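Local coordinates for protein Ala-tRNApro hydrolase ProX (PDB 1WDV) that probably hydrolyses misacylated tRNA as an aminoacyl-tRNA deacylase, thought to edit in trans alanine wrongly attached to proline tRNA, at residues 6-11 against 140-145; 30-33 against 38-41; 82-87 against 93-98. All coordinates share one frame; numbering follows the deposited sequence.

Interaction 1: residues 6-11 against 140-145; sequences EEWIKA and VEATGA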
loop_
_atom_site.group_PDB
_atom_site.type_symbol
_atom_site.label_atom_id
_atom_site.label_comp_id
_atom_site.label_asym_id
_atom_site.label_seq_id
_atom_site.Cartn_x
_atom_site.Cartn_y
_atom_site.Cartn_z
ATOM N N GLU A 6 4.909 6.660 11.761
ATOM C CA GLU A 6 5.595 7.929 12.041
ATOM C C GLU A 6 7.052 7.685 12.433
ATOM O O GLU A 6 7.948 8.413 11.998
ATOM C CB GLU A 6 4.875 8.699 13.162
ATOM C CG GLU A 6 3.557 9.331 12.727
ATOM C CD GLU A 6 2.731 9.885 13.898
ATOM O OE1 GLU A 6 3.198 10.845 14.567
ATOM O OE2 GLU A 6 1.618 9.353 14.143
ATOM N N GLU A 7 7.277 6.664 13.262
ATOM C CA GLU A 7 8.626 6.310 13.712
ATOM C C GLU A 7 9.483 5.828 12.527
ATOM O O GLU A 7 10.692 6.045 12.489
ATOM C CB GLU A 7 8.567 5.202 14.795
ATOM C CG GLU A 7 7.797 5.541 16.096
ATOM C CD GLU A 7 7.572 4.305 17.016
ATOM O OE1 GLU A 7 7.008 3.281 16.554
ATOM O OE2 GLU A 7 7.955 4.350 18.212
ATOM N N TRP A 8 8.853 5.191 11.542
ATOM C CA TRP A 8 9.574 4.683 10.391
ATOM C C TRP A 8 10.087 5.850 9.556
ATOM O O TRP A 8 11.231 5.861 9.109
ATOM C CB TRP A 8 8.641 3.784 9.552
ATOM C CG TRP A 8 9.321 3.041 8.432
ATOM C CD1 TRP A 8 9.819 1.767 8.483
ATOM C CD2 TRP A 8 9.592 3.526 7.112
ATOM N NE1 TRP A 8 10.385 1.432 7.274
ATOM C CE2 TRP A 8 10.262 2.491 6.414
ATOM C CE3 TRP A 8 9.340 4.730 6.447
ATOM C CZ2 TRP A 8 10.679 2.631 5.086
ATOM C CZ3 TRP A 8 9.756 4.869 5.120
ATOM C CH2 TRP A 8 10.421 3.819 4.456
ATOM N N ILE A 9 9.221 6.837 9.343
ATOM C CA ILE A 9 9.553 8.009 8.556
ATOM C C ILE A 9 10.716 8.764 9.161
ATOM O O ILE A 9 11.650 9.157 8.462
ATOM C CB ILE A 9 8.339 8.944 8.464
ATOM C CG1 ILE A 9 7.257 8.219 7.668
ATOM C CG2 ILE A 9 8.721 10.292 7.801
ATOM C CD1 ILE A 9 5.881 8.843 7.766
ATOM N N LYS A 10 10.624 8.978 10.463
ATOM C CA LYS A 10 11.668 9.694 11.180
ATOM C C LYS A 10 13.013 8.951 11.093
ATOM O O LYS A 10 14.067 9.566 10.836
ATOM C CB LYS A 10 11.243 9.875 12.633
ATOM C CG LYS A 10 12.250 10.634 13.481
ATOM C CD LYS A 10 11.753 10.774 14.906
ATOM C CE LYS A 10 12.812 11.413 15.804
ATOM N NZ LYS A 10 12.286 11.626 17.191
ATOM N N ALA A 11 12.981 7.633 11.293
ATOM C CA ALA A 11 14.206 6.834 11.237
ATOM C C ALA A 11 14.916 6.872 9.867
ATOM O O ALA A 11 16.144 6.709 9.790
ATOM C CB ALA A 11 13.900 5.380 11.652
ATOM N N VAL A 140 10.275 3.035 -3.163
ATOM C CA VAL A 140 11.019 1.968 -3.805
ATOM C C VAL A 140 12.477 2.011 -3.397
ATOM O O VAL A 140 13.049 0.977 -3.006
ATOM C CB VAL A 140 10.860 2.045 -5.334
ATOM C CG1 VAL A 140 11.733 1.001 -6.028
ATOM C CG2 VAL A 140 9.400 1.768 -5.699
ATOM N N GLU A 141 13.084 3.187 -3.436
ATOM C CA GLU A 141 14.494 3.271 -3.098
ATOM C C GLU A 141 14.768 2.879 -1.647
ATOM O O GLU A 141 15.756 2.195 -1.350
ATOM C CB GLU A 141 15.034 4.670 -3.374
ATOM C CG GLU A 141 16.525 4.780 -3.091
ATOM C CD GLU A 141 17.141 6.020 -3.666
ATOM O OE1 GLU A 141 17.196 6.135 -4.919
ATOM O OE2 GLU A 141 17.577 6.877 -2.871
ATOM N N ALA A 142 13.893 3.289 -0.744
ATOM C CA ALA A 142 14.087 2.997 0.674
ATOM C C ALA A 142 13.890 1.546 1.071
ATOM O O ALA A 142 14.471 1.079 2.049
ATOM C CB ALA A 142 13.164 3.872 1.502
ATOM N N THR A 143 13.118 0.812 0.284
ATOM C CA THR A 143 12.776 -0.558 0.649
ATOM C C THR A 143 13.310 -1.661 -0.246
ATOM O O THR A 143 13.299 -2.840 0.139
ATOM C CB THR A 143 11.255 -0.714 0.655
ATOM O OG1 THR A 143 10.774 -0.438 -0.669
ATOM C CG2 THR A 143 10.602 0.245 1.640
ATOM N N GLY A 144 13.757 -1.287 -1.439
ATOM C CA GLY A 144 14.224 -2.281 -2.394
ATOM C C GLY A 144 13.046 -3.005 -3.008
ATOM O O GLY A 144 13.188 -4.077 -3.616
ATOM N N ALA A 145 11.865 -2.406 -2.877
ATOM C CA ALA A 145 10.655 -2.993 -3.406
ATOM C C ALA A 145 10.760 -3.382 -4.872
ATOM O O ALA A 145 11.437 -2.725 -5.679
ATOM C CB ALA A 145 9.497 -2.022 -3.220
#
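W8 reaches from helix 4-12 to helix 136-143, bringing the outer end of its indole to A142 and T143. Its CG stands anti to the backbone N (chi1 -172°), which carries the long ring system away from the helix 4-12 backbone and leaves the six-membered ring to make the touch. W8 CH2 lies 4.0 Å from A142 CB, and the neighbouring W8 CZ2 lies 4.2 Å from T143 CG2. Both methyls come to the ring obliquely, and the T143 side chain crosses the indole at about a right angle. This is the closely packed part, a purely apolar touch with no hydrogen bond passing between the segments.

The contact as a whole is small and lies at the surface, its three residues all partly exposed, and beyond the methyls the chain turns out to solvent at G144. Order there comes from local polar bonds. T143 OG1 accepts from A145 N at 3.2 Å, forming an ST turn, and is also hydrogen-bonded to L139 O. With chi1 at 61° the hydroxyl serves this turn while CG2 is left for the indole. G144 leaves the helix with positive phi, yet its N still reaches V140 O at 2.8 Å. With an alanine in place of T143, W8 CZ2 would probably face a small gap and the A145 N-H would lose its side-chain acceptor.

W8 thus joins the first and last helices of the chain, with R12 adding a polar link to A142 O. W16 lies against the W8 ring with its plane turned by about 25°, and L14 and V101 pack nearby. Helix 136-143 in turn rests T143 on L109 of strand 108-112, before the chain enters the parallel neighbour of that strand, 146-148.

Interaction 2: residues 30-33 against 38-41; sequences EAAA and SESE
The methyl of A32 presses against the peptide that joins S38 to E39. A32 CB is 3.6 Å from S38 C and 3.7 Å from E39 N, so the contact is that of a small side chain on backbone. E39 adds its CG, 4.2 Å from A32 CB: with chi1 at -76° this carbon sits beside its own backbone N, and the chain runs on extended alongside the helix, touching V28 and A29.

The start of the turn is gripped by the E41 carboxylate. With chi1 at -68° and chi2 at 159°, the E41 side chain turns back toward S38, and its OE2 takes two donors there, S38 N at 2.9 Å and S38 OG at 2.7 Å. The hydroxyl meets the anti lone pair, whereas the N-H arrives from above the carboxylate plane. E41 N also bonds S38 O at the start of the 3-10 segment 39-41, an instructive case of a short turn closed by its own carboxylate.

Helix 28-35 thus packs on the turn that follows it. A32 also meets I42, just before strand 43-50, and E41 forms backbone hydrogen bonds with Y122 of strand 121-124.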
loop_
_atom_site.group_PDB
_atom_site.type_symbol
_atom_site.label_atom_id
_atom_site.label_comp_id
_atom_site.label_asym_id
_atom_site.label_seq_id
_atom_site.Cartn_x
_atom_site.Cartn_y
_atom_site.Cartn_z
ATOM N N GLU A 30 -14.143 8.834 -2.182
ATOM C CA GLU A 30 -14.214 9.821 -1.112
ATOM C C GLU A 30 -12.837 10.352 -0.722
ATOM O O GLU A 30 -12.672 11.548 -0.547
ATOM C CB GLU A 30 -14.939 9.207 0.089
ATOM C CG GLU A 30 -15.082 10.106 1.308
ATOM C CD GLU A 30 -15.949 9.448 2.369
ATOM O OE1 GLU A 30 -16.205 8.219 2.242
ATOM O OE2 GLU A 30 -16.372 10.152 3.324
ATOM N N ALA A 31 -11.848 9.464 -0.607
ATOM C CA ALA A 31 -10.507 9.903 -0.252
ATOM C C ALA A 31 -9.951 10.837 -1.330
ATOM O O ALA A 31 -9.356 11.890 -1.037
ATOM C CB ALA A 31 -9.613 8.725 -0.097
ATOM N N ALA A 32 -10.170 10.490 -2.598
ATOM C CA ALA A 32 -9.639 11.355 -3.652
ATOM C C ALA A 32 -10.288 12.756 -3.623
ATOM O O ALA A 32 -9.604 13.786 -3.691
ATOM C CB ALA A 32 -9.829 10.709 -5.029
ATOM N N ALA A 33 -11.600 12.792 -3.477
ATOM C CA ALA A 33 -12.326 14.059 -3.441
ATOM C C ALA A 33 -11.913 14.932 -2.268
ATOM O O ALA A 33 -11.699 16.139 -2.435
ATOM C CB ALA A 33 -13.818 13.801 -3.382
ATOM N N SER A 38 -6.922 12.709 -7.722
ATOM C CA SER A 38 -7.647 11.689 -8.490
ATOM C C SER A 38 -7.554 10.369 -7.782
ATOM O O SER A 38 -6.734 10.207 -6.885
ATOM C CB SER A 38 -7.038 11.520 -9.878
ATOM O OG SER A 38 -5.746 10.941 -9.776
ATOM N N GLU A 39 -8.387 9.415 -8.184
ATOM C CA GLU A 39 -8.331 8.110 -7.548
ATOM C C GLU A 39 -6.992 7.428 -7.761
ATOM O O GLU A 39 -6.543 6.652 -6.906
ATOM C CB GLU A 39 -9.422 7.190 -8.087
ATOM C CG GLU A 39 -10.791 7.529 -7.517
ATOM C CD GLU A 39 -11.810 6.451 -7.810
ATOM O OE1 GLU A 39 -11.404 5.322 -8.159
ATOM O OE2 GLU A 39 -13.013 6.725 -7.684
ATOM N N SER A 40 -6.352 7.708 -8.892
ATOM C CA SER A 40 -5.064 7.091 -9.179
ATOM C C SER A 40 -3.988 7.554 -8.199
ATOM O O SER A 40 -2.940 6.918 -8.092
ATOM C CB SER A 40 -4.619 7.368 -10.629
ATOM O OG SER A 40 -4.215 8.719 -10.812
ATOM N N GLU A 41 -4.250 8.650 -7.503
ATOM C CA GLU A 41 -3.305 9.154 -6.494
ATOM C C GLU A 41 -3.567 8.633 -5.091
ATOM O O GLU A 41 -2.814 8.951 -4.159
ATOM C CB GLU A 41 -3.300 10.676 -6.479
ATOM C CG GLU A 41 -2.708 11.195 -7.778
ATOM C CD GLU A 41 -3.102 12.624 -8.068
ATOM O OE1 GLU A 41 -2.321 13.548 -7.757
ATOM O OE2 GLU A 41 -4.200 12.825 -8.629
#

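Interaction 3: residues 82-87 against 93-98; sequences ARANEV and YPVGGV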
loop_
_atom_site.group_PDB
_atom_site.type_symbol
_atom_site.label_atom_id
_atom_site.label_comp_id
_atom_site.label_asym_id
_atom_site.label_seq_id
_atom_site.Cartn_x
_atom_site.Cartn_y
_atom_site.Cartn_z
ATOM N N ALA A 82 -5.510 -11.831 0.377
ATOM C CA ALA A 82 -5.754 -12.146 1.790
ATOM C C ALA A 82 -7.150 -11.606 2.064
ATOM O O ALA A 82 -7.541 -10.545 1.539
ATOM C CB ALA A 82 -4.773 -11.396 2.678
ATOM N N ARG A 83 -7.916 -12.331 2.872
ATOM C CA ARG A 83 -9.246 -11.871 3.266
ATOM C C ARG A 83 -9.064 -10.808 4.356
ATOM O O ARG A 83 -8.007 -10.729 4.984
ATOM C CB ARG A 83 -10.076 -13.068 3.736
ATOM C CG ARG A 83 -10.363 -13.978 2.531
ATOM C CD ARG A 83 -11.227 -15.166 2.860
ATOM N NE ARG A 83 -10.583 -16.043 3.807
ATOM C CZ ARG A 83 -9.890 -17.135 3.496
ATOM N NH1 ARG A 83 -9.728 -17.538 2.223
ATOM N NH2 ARG A 83 -9.333 -17.824 4.479
ATOM N N ALA A 84 -10.072 -9.976 4.584
ATOM C CA ALA A 84 -9.936 -8.887 5.567
ATOM C C ALA A 84 -9.428 -9.262 6.953
ATOM O O ALA A 84 -8.635 -8.519 7.548
ATOM C CB ALA A 84 -11.261 -8.116 5.676
ATOM N N ASN A 85 -9.867 -10.400 7.484
ATOM C CA ASN A 85 -9.407 -10.824 8.799
ATOM C C ASN A 85 -7.925 -11.176 8.713
ATOM O O ASN A 85 -7.165 -10.942 9.655
ATOM C CB ASN A 85 -10.229 -12.034 9.276
ATOM C CG ASN A 85 -10.056 -13.243 8.386
ATOM O OD1 ASN A 85 -10.221 -13.162 7.174
ATOM N ND2 ASN A 85 -9.741 -14.387 8.992
ATOM N N GLU A 86 -7.509 -11.714 7.569
ATOM C CA GLU A 86 -6.111 -12.092 7.384
ATOM C C GLU A 86 -5.249 -10.848 7.275
ATOM O O GLU A 86 -4.115 -10.832 7.757
ATOM C CB GLU A 86 -5.947 -12.958 6.132
ATOM C CG GLU A 86 -6.583 -14.335 6.260
ATOM C CD GLU A 86 -6.480 -15.153 4.993
ATOM O OE1 GLU A 86 -6.887 -14.646 3.933
ATOM O OE2 GLU A 86 -5.993 -16.315 5.057
ATOM N N VAL A 87 -5.773 -9.822 6.596
ATOM C CA VAL A 87 -5.037 -8.566 6.453
ATOM C C VAL A 87 -4.687 -8.005 7.846
ATOM O O VAL A 87 -3.544 -7.640 8.109
ATOM C CB VAL A 87 -5.864 -7.522 5.654
ATOM C CG1 VAL A 87 -5.155 -6.137 5.649
ATOM C CG2 VAL A 87 -6.064 -8.013 4.230
ATOM N N TYR A 93 -2.437 -3.932 11.205
ATOM C CA TYR A 93 -3.091 -2.647 10.909
ATOM C C TYR A 93 -4.527 -2.878 10.462
ATOM O O TYR A 93 -4.862 -3.927 9.933
ATOM C CB TYR A 93 -2.342 -1.912 9.815
ATOM C CG TYR A 93 -0.948 -1.507 10.231
ATOM C CD1 TYR A 93 0.169 -2.284 9.886
ATOM C CD2 TYR A 93 -0.752 -0.347 10.941
ATOM C CE1 TYR A 93 1.458 -1.880 10.244
ATOM C CE2 TYR A 93 0.520 0.061 11.298
ATOM C CZ TYR A 93 1.617 -0.697 10.948
ATOM O OH TYR A 93 2.869 -0.228 11.297
ATOM N N PRO A 94 -5.387 -1.869 10.639
ATOM C CA PRO A 94 -6.787 -2.032 10.243
ATOM C C PRO A 94 -7.030 -2.050 8.736
ATOM O O PRO A 94 -6.316 -1.412 7.974
ATOM C CB PRO A 94 -7.479 -0.883 10.969
ATOM C CG PRO A 94 -6.431 0.189 11.024
ATOM C CD PRO A 94 -5.164 -0.587 11.339
ATOM N N VAL A 95 -8.047 -2.810 8.330
ATOM C CA VAL A 95 -8.418 -2.970 6.935
ATOM C C VAL A 95 -8.251 -1.713 6.088
ATOM O O VAL A 95 -7.611 -1.763 5.036
ATOM C CB VAL A 95 -9.885 -3.480 6.823
ATOM C CG1 VAL A 95 -10.350 -3.435 5.368
ATOM C CG2 VAL A 95 -9.979 -4.900 7.379
ATOM N N GLY A 96 -8.810 -0.592 6.529
ATOM C CA GLY A 96 -8.684 0.636 5.741
ATOM C C GLY A 96 -7.474 1.527 6.012
ATOM O O GLY A 96 -7.439 2.710 5.620
ATOM N N GLY A 97 -6.454 0.985 6.662
ATOM C CA GLY A 97 -5.299 1.811 6.943
ATOM C C GLY A 97 -3.958 1.120 6.801
ATOM O O GLY A 97 -2.968 1.578 7.384
ATOM N N VAL A 98 -3.907 0.041 6.023
ATOM C CA VAL A 98 -2.654 -0.715 5.855
ATOM C C VAL A 98 -1.601 0.135 5.169
ATOM O O VAL A 98 -1.806 0.565 4.046
ATOM C CB VAL A 98 -2.892 -1.993 5.028
ATOM C CG1 VAL A 98 -1.597 -2.820 4.873
ATOM C CG2 VAL A 98 -3.945 -2.861 5.739
#
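The flat groups flank the place where V87 and V98 meet instead of filling it. One face of the R83 guanidinium carries E86 OE1, 3.8 Å above the plane and over its centre; E86 OE2 is a long ion-pair partner well out of that plane, and no N-H of the R83 guanidinium points at it. The Y93 ring leads away from helix 84-91 toward V5, P99 and L103, its OH bonded to A102 O.

Between them the join is made by methyls. V87 CG1, set anti to its backbone N (chi1 173°), comes to 3.5 Å from V98 CG2, tighter than usual for two carbons, and the two side chains cross obliquely. Farther out, V95 CG2 rests 3.9 Å from A84 CB and equally near A84 O.

Each segment has a local bond of its own. At the helix start, the E86 side chain accepts the backbone N-H of the N-cap residue R83, OE1 using its anti lone pair in a bond nearly straight at 174°, and R80 shares the carboxylate by a salt bridge. In the loop, G97 N bonds to P94 O at 2.7 Å across a beta turn whose middle residues are V95 and G96. E128 takes the G96 N-H and also touches V95, while V87 also packs on I47 of strand 43-50 and V98 O bonds to T45 OG1.

In the fold
The three contacts differ in place and in chemistry. Interaction 1 is at the surface and joins elements far apart in sequence, the first and last helices; interactions 2 and 3, both partly buried, each fold a helix against the chain that follows it. Strand 43-50 relates these two: it begins just after 38-41, and its I47 packs on helix 84-91. None has a hydrogen bond across its segments. Interaction 1 uses an indole against methyls, interaction 2 a methyl against a peptide, and interaction 3 methyls of valines and an alanine. Their centres lie 20 to 23 Å apart, and none touches another.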